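Local coordinates for protein halogenase (PDB 3E1T) that probably catalyses the FAD-dependent chlorination of a precursor during chondrochloren biosynthesis in the myxobacterium Chondromyces crocatus, at residues A[173-181]-A[290-300]; A[180-188]-A[462-470]. All coordinates share one frame; numbering follows the deposited sequence.

Contact 1: residues A[173-181]-A[290-300]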
# COMPACT_ATOMS: atom_id res chain seq x y z
N ARG A 173 -5.74 -1.23 -16.34
CA ARG A 173 -6.49 -1.87 -17.41
C ARG A 173 -5.61 -2.84 -18.21
O ARG A 173 -6.06 -3.42 -19.19
CB ARG A 173 -7.19 -0.82 -18.31
CG ARG A 173 -6.26 0.16 -19.05
CD ARG A 173 -7.01 1.43 -19.55
NE ARG A 173 -7.85 1.18 -20.72
CZ ARG A 173 -8.81 2.00 -21.14
NH1 ARG A 173 -9.07 3.14 -20.50
NH2 ARG A 173 -9.52 1.68 -22.21
N VAL A 174 -4.36 -3.02 -17.77
CA VAL A 174 -3.40 -3.84 -18.53
C VAL A 174 -2.76 -4.99 -17.75
O VAL A 174 -2.06 -5.83 -18.33
CB VAL A 174 -2.25 -2.96 -19.18
CG1 VAL A 174 -2.84 -1.90 -20.13
CG2 VAL A 174 -1.36 -2.31 -18.11
N SER A 175 -3.02 -5.07 -16.44
CA SER A 175 -2.34 -6.09 -15.62
C SER A 175 -2.66 -7.52 -16.02
O SER A 175 -1.84 -8.41 -15.80
CB SER A 175 -2.62 -5.89 -14.13
OG SER A 175 -3.96 -6.20 -13.82
N GLN A 176 -3.82 -7.75 -16.63
CA GLN A 176 -4.21 -9.10 -17.04
C GLN A 176 -3.30 -9.70 -18.12
O GLN A 176 -3.29 -10.91 -18.36
CB GLN A 176 -5.68 -9.16 -17.48
CG GLN A 176 -5.95 -8.56 -18.86
CD GLN A 176 -5.93 -7.05 -18.85
OE1 GLN A 176 -5.92 -6.41 -17.79
NE2 GLN A 176 -5.92 -6.45 -20.05
N ALA A 177 -2.49 -8.85 -18.75
CA ALA A 177 -1.48 -9.30 -19.68
C ALA A 177 -0.35 -10.05 -18.96
O ALA A 177 0.35 -10.85 -19.59
CB ALA A 177 -0.93 -8.13 -20.48
N VAL A 178 -0.16 -9.80 -17.66
CA VAL A 178 0.88 -10.50 -16.90
C VAL A 178 0.35 -11.67 -16.06
O VAL A 178 0.95 -12.76 -16.03
CB VAL A 178 1.70 -9.53 -16.00
CG1 VAL A 178 2.61 -10.29 -15.08
CG2 VAL A 178 2.52 -8.55 -16.84
N GLY A 179 -0.76 -11.46 -15.35
CA GLY A 179 -1.30 -12.48 -14.45
C GLY A 179 -2.75 -12.24 -14.09
O GLY A 179 -3.34 -11.24 -14.53
N GLU A 180 -3.33 -13.15 -13.32
CA GLU A 180 -4.71 -13.02 -12.85
C GLU A 180 -4.70 -12.35 -11.46
O GLU A 180 -3.93 -12.72 -10.59
CB GLU A 180 -5.38 -14.40 -12.77
CG GLU A 180 -6.83 -14.37 -12.28
CD GLU A 180 -7.33 -15.71 -11.74
OE1 GLU A 180 -6.65 -16.75 -11.93
OE2 GLU A 180 -8.42 -15.72 -11.11
N ARG A 181 -5.57 -11.37 -11.25
CA ARG A 181 -5.69 -10.78 -9.92
C ARG A 181 -6.59 -11.70 -9.08
O ARG A 181 -7.67 -12.10 -9.53
CB ARG A 181 -6.24 -9.36 -10.02
CG ARG A 181 -6.59 -8.74 -8.70
CD ARG A 181 -7.32 -7.44 -8.91
NE ARG A 181 -6.42 -6.39 -9.36
CZ ARG A 181 -6.73 -5.11 -9.40
NH1 ARG A 181 -7.94 -4.70 -9.03
NH2 ARG A 181 -5.84 -4.23 -9.82
N ASN A 290 -1.58 -10.72 -7.57
CA ASN A 290 -1.55 -11.30 -8.90
C ASN A 290 -0.81 -12.63 -8.94
O ASN A 290 0.13 -12.85 -8.16
CB ASN A 290 -0.96 -10.30 -9.89
CG ASN A 290 -2.03 -9.40 -10.50
OD1 ASN A 290 -2.52 -9.67 -11.59
ND2 ASN A 290 -2.42 -8.34 -9.77
N THR A 291 -1.22 -13.53 -9.84
CA THR A 291 -0.56 -14.84 -10.00
C THR A 291 0.87 -14.72 -10.53
O THR A 291 1.66 -15.66 -10.41
CB THR A 291 -1.36 -15.81 -10.92
OG1 THR A 291 -1.69 -15.15 -12.14
CG2 THR A 291 -2.65 -16.25 -10.23
N SER A 292 1.18 -13.57 -11.11
CA SER A 292 2.53 -13.29 -11.62
C SER A 292 2.77 -11.79 -11.62
O SER A 292 1.83 -11.02 -11.84
CB SER A 292 2.68 -13.82 -13.06
OG SER A 292 4.03 -13.69 -13.50
N PHE A 293 4.01 -11.39 -11.35
CA PHE A 293 4.40 -9.97 -11.36
C PHE A 293 5.22 -9.57 -12.59
O PHE A 293 5.52 -8.39 -12.78
CB PHE A 293 5.18 -9.58 -10.09
CG PHE A 293 4.40 -9.74 -8.80
CD1 PHE A 293 3.01 -9.70 -8.77
CD2 PHE A 293 5.08 -9.89 -7.59
CE1 PHE A 293 2.30 -9.84 -7.56
CE2 PHE A 293 4.38 -10.03 -6.39
CZ PHE A 293 2.99 -10.00 -6.38
N TRP A 294 5.59 -10.55 -13.42
CA TRP A 294 6.27 -10.27 -14.69
C TRP A 294 6.02 -11.37 -15.73
O TRP A 294 5.63 -12.49 -15.38
CB TRP A 294 7.77 -10.08 -14.47
CG TRP A 294 8.48 -11.36 -14.19
CD1 TRP A 294 8.46 -12.08 -13.04
CD2 TRP A 294 9.33 -12.08 -15.10
NE1 TRP A 294 9.25 -13.20 -13.16
CE2 TRP A 294 9.79 -13.22 -14.42
CE3 TRP A 294 9.76 -11.85 -16.42
CZ2 TRP A 294 10.65 -14.15 -15.01
CZ3 TRP A 294 10.62 -12.78 -17.00
CH2 TRP A 294 11.05 -13.92 -16.31
N LYS A 295 6.24 -11.07 -17.00
CA LYS A 295 6.17 -12.16 -18.00
C LYS A 295 7.39 -12.23 -18.93
O LYS A 295 8.27 -13.08 -18.73
CB LYS A 295 4.83 -12.18 -18.75
CG LYS A 295 4.50 -10.93 -19.53
CD LYS A 295 3.39 -11.18 -20.56
CE LYS A 295 3.54 -12.54 -21.27
NZ LYS A 295 2.79 -12.63 -22.56
N ASN A 296 7.45 -11.35 -19.92
CA ASN A 296 8.61 -11.23 -20.80
C ASN A 296 8.51 -9.82 -21.33
O ASN A 296 7.62 -9.51 -22.13
CB ASN A 296 8.58 -12.25 -21.95
CG ASN A 296 9.49 -13.46 -21.70
OD1 ASN A 296 10.30 -13.48 -20.76
ND2 ASN A 296 9.37 -14.46 -22.56
N GLY A 297 9.38 -8.95 -20.83
CA GLY A 297 9.36 -7.54 -21.16
C GLY A 297 8.35 -6.69 -20.40
O GLY A 297 8.28 -5.49 -20.62
N MET A 298 7.56 -7.30 -19.52
CA MET A 298 6.58 -6.55 -18.74
C MET A 298 6.66 -6.90 -17.27
O MET A 298 7.01 -8.03 -16.92
CB MET A 298 5.15 -6.77 -19.27
CG MET A 298 4.08 -5.82 -18.71
SD MET A 298 2.54 -6.13 -19.54
CE MET A 298 1.31 -5.22 -18.57
N ALA A 299 6.35 -5.93 -16.41
CA ALA A 299 6.28 -6.15 -14.96
C ALA A 299 5.15 -5.33 -14.35
O ALA A 299 4.69 -4.35 -14.94
CB ALA A 299 7.58 -5.80 -14.31
N LEU A 300 4.70 -5.73 -13.15
CA LEU A 300 3.68 -4.97 -12.41
C LEU A 300 4.31 -4.48 -11.11
O LEU A 300 5.01 -5.23 -10.41
CB LEU A 300 2.44 -5.82 -12.11
CG LEU A 300 1.80 -6.70 -13.19
CD1 LEU A 300 0.83 -7.74 -12.60
CD2 LEU A 300 1.10 -5.84 -14.25
O HOH W 1 -4.32 -8.86 -13.59
O HOH W 2 -3.85 -5.97 -11.02
O HOH W 3 3.17 -14.13 -16.33
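The guanidinium of Arg181 has the amide of Asn290 at its edge, ND2 near its plane. Water 2, also in that plane, joins them, accepting from Arg181 NH2 at 2.9 Å and from Asn290 ND2; Asn170 O and Ala305 O take further bonds from these two nitrogens, and Tyr288 makes a cation-pi contact with the guanidinium. Arg181 and Asn290 form a non-hydrogen-bonded antiparallel pair of a small three-stranded sheet, both side chains on the same face. The amide's other end, OD1, lies only 3.4 Å from Gly179 O; water 1 donates to both acceptors and also binds Ser175 OG. Beyond the pair, Thr291 N donates to Glu180 O (2.9 Å). With OG1 set between the backbone N and carbonyl carbon (chi1 51°), the Thr291 hydroxyl oxygen receives Glu180 N at 2.8 Å, nearly straight at 163°. The other half of the contact is apolar and rests on strand 298-300, outermost in the five-stranded parallel sheet of the Rossmann-type FAD-binding fold. Val178 wedges in here: CG1 lies 3.4 Å from Ser292 O, CB faces Leu300 CD1, and CG2 meets Met298 SD at 3.6 Å. Arg173, at the start of the same loop, touches the FAD. Fully extended, Met298 passes Ala177 and carries its CE methyl to 3.4 Å from Val174 O.

Contact 2: residues A[180-188]-A[462-470]; sequences ERVYSRFFQ and MQGFTREIT
Val182, on strand 181-183, meets Ile469 of helix 467-477 tip to tip, its CB 3.7 Å from Ile469 CG1, while its CG1 packs against Phe465 CD1 and, at about a right angle, the Thr466 methyl. Its carbonyl oxygen lies in the plane of the Phe465 ring, 3.1 Å from CE1. Tyr183 O receives a water that also donates to Gly464 O. Ser184 covers one face of the Phe465 ring with CB; Ile469 CG2 lies over the opposite face. An alanine in place of Phe465 would probably leave a gap between Ser184 and Ile469 and strip Val182 CG1 of an apolar neighbour. Arg185 N gives the direct hydrogen bond across, to Gly464 O (2.7 Å, 168°). Gly464 belongs to the type II turn Met462-Phe465, and a side chain there would run into Phe186 N. Phe186 turns its edge to the Gln463 amide, CD1 3.5 Å from NE2, the planes 81° apart; Ile383 N holds that amide at OE1, Lys381 O at NE2. Apolar packing round one ring thus secures turn and helix start, and since bond and water both serve the Gly464 carbonyl, its placement depends on backbone shape more than on side-chain charge.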
# COMPACT_ATOMS: atom_id res chain seq x y z
N GLU A 180 -3.33 -13.15 -13.32
CA GLU A 180 -4.71 -13.02 -12.85
C GLU A 180 -4.70 -12.35 -11.46
O GLU A 180 -3.93 -12.72 -10.59
CB GLU A 180 -5.38 -14.40 -12.77
CG GLU A 180 -6.83 -14.37 -12.28
CD GLU A 180 -7.33 -15.71 -11.74
OE1 GLU A 180 -6.65 -16.75 -11.93
OE2 GLU A 180 -8.42 -15.72 -11.11
N ARG A 181 -5.57 -11.37 -11.25
CA ARG A 181 -5.69 -10.78 -9.92
C ARG A 181 -6.59 -11.70 -9.08
O ARG A 181 -7.67 -12.10 -9.53
CB ARG A 181 -6.24 -9.36 -10.02
CG ARG A 181 -6.59 -8.74 -8.70
CD ARG A 181 -7.32 -7.44 -8.91
NE ARG A 181 -6.42 -6.39 -9.36
CZ ARG A 181 -6.73 -5.11 -9.40
NH1 ARG A 181 -7.94 -4.70 -9.03
NH2 ARG A 181 -5.84 -4.23 -9.82
N VAL A 182 -6.11 -12.08 -7.90
CA VAL A 182 -6.82 -12.98 -7.00
C VAL A 182 -7.13 -12.22 -5.70
O VAL A 182 -6.22 -11.75 -5.05
CB VAL A 182 -5.95 -14.25 -6.70
CG1 VAL A 182 -6.57 -15.12 -5.63
CG2 VAL A 182 -5.75 -15.08 -8.00
N TYR A 183 -8.41 -12.08 -5.36
CA TYR A 183 -8.83 -11.36 -4.17
C TYR A 183 -8.69 -12.19 -2.89
O TYR A 183 -8.96 -13.39 -2.88
CB TYR A 183 -10.27 -10.83 -4.34
CG TYR A 183 -10.38 -9.86 -5.48
CD1 TYR A 183 -10.14 -8.50 -5.28
CD2 TYR A 183 -10.68 -10.30 -6.77
CE1 TYR A 183 -10.22 -7.58 -6.34
CE2 TYR A 183 -10.76 -9.39 -7.84
CZ TYR A 183 -10.53 -8.04 -7.61
OH TYR A 183 -10.61 -7.13 -8.64
N SER A 184 -8.24 -11.54 -1.82
CA SER A 184 -8.21 -12.12 -0.49
C SER A 184 -9.60 -12.19 0.08
O SER A 184 -10.34 -11.20 0.04
CB SER A 184 -7.37 -11.26 0.45
OG SER A 184 -7.57 -11.65 1.81
N ARG A 185 -9.96 -13.34 0.66
CA ARG A 185 -11.25 -13.46 1.35
C ARG A 185 -11.23 -12.89 2.78
O ARG A 185 -12.27 -12.59 3.36
CB ARG A 185 -11.74 -14.91 1.32
CG ARG A 185 -11.97 -15.41 -0.09
CD ARG A 185 -12.62 -16.79 -0.14
NE ARG A 185 -12.08 -17.57 -1.27
CZ ARG A 185 -12.41 -17.40 -2.55
NH1 ARG A 185 -13.30 -16.49 -2.92
NH2 ARG A 185 -11.84 -18.17 -3.48
N PHE A 186 -10.04 -12.72 3.34
CA PHE A 186 -9.89 -12.17 4.69
C PHE A 186 -10.16 -10.67 4.74
O PHE A 186 -10.93 -10.21 5.56
CB PHE A 186 -8.50 -12.46 5.26
CG PHE A 186 -8.39 -12.16 6.74
CD1 PHE A 186 -8.79 -13.11 7.67
CD2 PHE A 186 -7.92 -10.93 7.19
CE1 PHE A 186 -8.71 -12.84 9.05
CE2 PHE A 186 -7.85 -10.63 8.54
CZ PHE A 186 -8.24 -11.60 9.48
N PHE A 187 -9.48 -9.91 3.87
CA PHE A 187 -9.59 -8.46 3.86
C PHE A 187 -10.72 -8.00 2.93
O PHE A 187 -10.53 -7.17 2.05
CB PHE A 187 -8.24 -7.82 3.47
CG PHE A 187 -7.11 -8.19 4.40
CD1 PHE A 187 -7.00 -7.59 5.65
CD2 PHE A 187 -6.20 -9.16 4.04
CE1 PHE A 187 -5.97 -7.94 6.52
CE2 PHE A 187 -5.16 -9.51 4.90
CZ PHE A 187 -5.04 -8.87 6.14
N GLN A 188 -11.91 -8.55 3.16
CA GLN A 188 -13.09 -8.26 2.36
C GLN A 188 -13.79 -7.05 2.97
O GLN A 188 -14.88 -7.16 3.55
CB GLN A 188 -14.01 -9.48 2.35
CG GLN A 188 -14.96 -9.56 1.17
CD GLN A 188 -15.57 -10.95 1.03
OE1 GLN A 188 -14.85 -11.93 0.80
NE2 GLN A 188 -16.89 -11.04 1.19
N MET A 462 -1.15 -17.18 4.61
CA MET A 462 -1.90 -16.47 3.57
C MET A 462 -3.42 -16.72 3.67
O MET A 462 -4.10 -16.87 2.64
CB MET A 462 -1.39 -16.83 2.17
CG MET A 462 0.07 -16.43 1.84
SD MET A 462 0.60 -14.77 2.34
CE MET A 462 -0.42 -13.76 1.25
N GLN A 463 -3.96 -16.75 4.89
CA GLN A 463 -5.38 -17.00 5.09
C GLN A 463 -6.26 -16.11 4.22
O GLN A 463 -6.12 -14.88 4.23
CB GLN A 463 -5.78 -16.82 6.56
CG GLN A 463 -7.19 -17.32 6.86
CD GLN A 463 -7.55 -17.19 8.32
OE1 GLN A 463 -6.82 -17.64 9.19
NE2 GLN A 463 -8.67 -16.53 8.59
N GLY A 464 -7.16 -16.74 3.48
CA GLY A 464 -8.09 -16.01 2.61
C GLY A 464 -7.75 -16.13 1.13
O GLY A 464 -8.49 -15.62 0.28
N PHE A 465 -6.65 -16.82 0.84
CA PHE A 465 -6.21 -17.04 -0.55
C PHE A 465 -6.34 -18.47 -1.06
O PHE A 465 -6.15 -19.44 -0.32
CB PHE A 465 -4.75 -16.59 -0.75
CG PHE A 465 -4.61 -15.16 -1.14
CD1 PHE A 465 -5.11 -14.70 -2.35
CD2 PHE A 465 -3.98 -14.27 -0.29
CE1 PHE A 465 -4.99 -13.37 -2.72
CE2 PHE A 465 -3.83 -12.93 -0.65
CZ PHE A 465 -4.35 -12.47 -1.86
N THR A 466 -6.63 -18.55 -2.35
CA THR A 466 -6.64 -19.78 -3.14
C THR A 466 -5.27 -20.49 -3.06
O THR A 466 -4.31 -19.92 -2.55
CB THR A 466 -7.01 -19.43 -4.58
OG1 THR A 466 -7.40 -20.60 -5.29
CG2 THR A 466 -5.83 -18.77 -5.29
N ARG A 467 -5.16 -21.73 -3.55
CA ARG A 467 -3.90 -22.50 -3.43
C ARG A 467 -2.74 -21.92 -4.24
O ARG A 467 -1.57 -22.04 -3.82
CB ARG A 467 -4.09 -23.96 -3.84
CG ARG A 467 -4.23 -24.18 -5.36
CD ARG A 467 -3.24 -25.23 -5.88
NE ARG A 467 -3.11 -25.18 -7.34
CZ ARG A 467 -2.07 -24.68 -7.99
NH1 ARG A 467 -1.03 -24.17 -7.34
NH2 ARG A 467 -2.06 -24.68 -9.32
N GLU A 468 -3.06 -21.36 -5.41
CA GLU A 468 -2.05 -20.83 -6.33
C GLU A 468 -1.26 -19.68 -5.71
O GLU A 468 -0.04 -19.70 -5.72
CB GLU A 468 -2.67 -20.42 -7.67
CG GLU A 468 -1.62 -20.06 -8.75
CD GLU A 468 -2.21 -19.90 -10.16
OE1 GLU A 468 -3.44 -19.74 -10.29
OE2 GLU A 468 -1.42 -19.95 -11.14
N ILE A 469 -1.96 -18.69 -5.16
CA ILE A 469 -1.29 -17.60 -4.44
C ILE A 469 -0.51 -18.15 -3.22
O ILE A 469 0.64 -17.78 -3.00
CB ILE A 469 -2.27 -16.49 -4.03
CG1 ILE A 469 -2.91 -15.86 -5.27
CG2 ILE A 469 -1.58 -15.45 -3.13
CD1 ILE A 469 -1.94 -15.10 -6.20
N THR A 470 -1.14 -19.04 -2.46
CA THR A 470 -0.50 -19.59 -1.26
C THR A 470 0.83 -20.28 -1.59
O THR A 470 1.83 -20.09 -0.88
CB THR A 470 -1.44 -20.56 -0.49
OG1 THR A 470 -2.74 -19.97 -0.34
CG2 THR A 470 -0.88 -20.87 0.89
O HOH W 4 -5.42 -18.80 -11.45
O HOH W 5 -8.75 -16.07 -2.86

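Overall arrangement
Both contacts are partly buried and share Glu180 and Arg181, so one run of chain leads from contact 1 into contact 2. Contact 1 reaches deeper, setting buried Val174, Ser175, Met298 and Leu300 beside the FAD-binding parallel sheet, with exposed Glu180 at its outer end. Contact 2, where edge strand 181-183 leads to the beginning of the C-terminal helix 467-477, has more surface character: Arg185 is exposed, though Phe186 and Ile469 are buried. Contact 1 combines one main-chain bond, one bond to a threonine hydroxyl and bridging waters with aliphatic packing; contact 2 centres on an aromatic ring and a tight turn. Their centres lie about 17 Å apart, yet Ile469 CD1 packs 3.6 Å from Asn290 O.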